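Local coordinates for protein transcriptional repressor of the blcABC operon (Agrobacterium tumefaciens, PDB 3MQ0) that represses transcription of the blcABC operon, pairing a helix-turn-helix domain that probably binds operator DNA with a GAF-fold domain, and is regulated via oligomerization, at the interface of chains A and B. Sequence-based numbering; all coordinates share one arbitrary frame. Chains: chain A/B, Transcriptional repressor of the blcABC operon.

The interface of chains A and B. Residues chain A 39-40, 42-43, 45; chain B 99.
B:His99 points its imidazole into a bay of backbone carbonyls that A:Val39, A:Ala40, A:Ser42 and A:Pro43 form where helix 26-41 of the helix-turn-helix domain runs out into a loop. The histidine itself lies in the loop that follows helix 88-98 of the other subunit, and the contact recurs with chains exchanged across the two-fold axis. From CB the side chain sets off with CG anti to its own carbonyl carbon (chi1 -72°), carrying the ring away from its helix and tip first towards chain A. On one flank, CD2 meets the carboxylate of A:Asp45, whose OD1 lies at the ring edge, in plane, 3.6 Å from that carbon. The two side chains run past each other in opposite directions, carboxylate and ring turned moderately against each other. OD1 of A:Asp45 stays 4.5 Å from NE2 of B:His99, too far for a salt bridge, yet its charge might favour a protonated ring. CE1 faces the helix end, where the carbonyl O of A:Ala40 comes obliquely from above the ring, 3.8 Å away. At the tip, NE2 donates its N-H to the carbonyl O of A:Ser42 over 2.8 Å, nearly straight at 173°. The hydrogen bond is thus made to main chain, not to the A:Ser42 hydroxyl. Two further carbonyls approach the same nitrogen from opposite sides of the ring plane, neither hydrogen bonded to it. O of A:Val39 stands 3.9 Å from NE2, on the same side as O of A:Ala40. O of A:Pro43 lies towards the other face, 3.6 Å from NE2. The acceptor O of A:Ser42 lies in the imidazole plane, while NE2 sits 33° off the plane of that carbonyl.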
loop_
_atom_site.group_PDB
_atom_site.type_symbol
_atom_site.label_atom_id
_atom_site.label_comp_id
_atom_site.label_asym_id
_atom_site.label_seq_id
_atom_site.Cartn_x
_atom_site.Cartn_y
_atom_site.Cartn_z
ATOM N N VAL A 39 15.903 -8.859 4.128
ATOM C CA VAL A 39 15.026 -9.567 3.205
ATOM C C VAL A 39 14.323 -8.591 2.266
ATOM O O VAL A 39 14.229 -8.835 1.057
ATOM C CB VAL A 39 14.012 -10.452 3.948
ATOM C CG1 VAL A 39 12.925 -10.968 2.993
ATOM C CG2 VAL A 39 14.731 -11.623 4.631
ATOM N N ALA A 40 13.874 -7.469 2.817
ATOM C CA ALA A 40 13.153 -6.470 2.035
ATOM C C ALA A 40 14.058 -5.809 0.999
ATOM O O ALA A 40 13.607 -5.474 -0.094
ATOM C CB ALA A 40 12.524 -5.409 2.956
ATOM N N SER A 42 16.995 -7.144 -0.261
ATOM C CA SER A 42 17.756 -8.072 -1.083
ATOM C C SER A 42 16.963 -8.448 -2.321
ATOM O O SER A 42 15.917 -9.091 -2.225
ATOM C CB SER A 42 18.103 -9.334 -0.295
ATOM O OG SER A 42 18.775 -10.268 -1.119
ATOM N N PRO A 43 17.468 -8.065 -3.496
ATOM C CA PRO A 43 16.790 -8.429 -4.747
ATOM C C PRO A 43 16.523 -9.936 -4.818
ATOM O O PRO A 43 15.395 -10.346 -5.105
ATOM C CB PRO A 43 17.797 -8.012 -5.824
ATOM C CG PRO A 43 19.121 -7.974 -5.119
ATOM C CD PRO A 43 18.797 -7.482 -3.736
ATOM N N ASP A 45 16.001 -13.757 -3.344
ATOM C CA ASP A 45 15.506 -14.422 -2.137
ATOM C C ASP A 45 16.631 -15.192 -1.442
ATOM O O ASP A 45 17.440 -15.850 -2.092
ATOM C CB ASP A 45 14.334 -15.358 -2.454
ATOM C CG ASP A 45 13.085 -14.606 -2.900
ATOM O OD1 ASP A 45 12.916 -13.434 -2.498
ATOM O OD2 ASP A 45 12.272 -15.192 -3.649
ATOM N N HIS B 99 8.520 -8.065 -4.378
ATOM C CA HIS B 99 8.953 -9.443 -4.552
ATOM C C HIS B 99 7.793 -10.385 -4.891
ATOM O O HIS B 99 7.996 -11.588 -5.038
ATOM C CB HIS B 99 9.661 -9.942 -3.289
ATOM C CG HIS B 99 11.025 -9.355 -3.082
ATOM N ND1 HIS B 99 11.259 -7.997 -3.082
ATOM C CD2 HIS B 99 12.223 -9.944 -2.854
ATOM C CE1 HIS B 99 12.545 -7.774 -2.871
ATOM N NE2 HIS B 99 13.152 -8.940 -2.729
#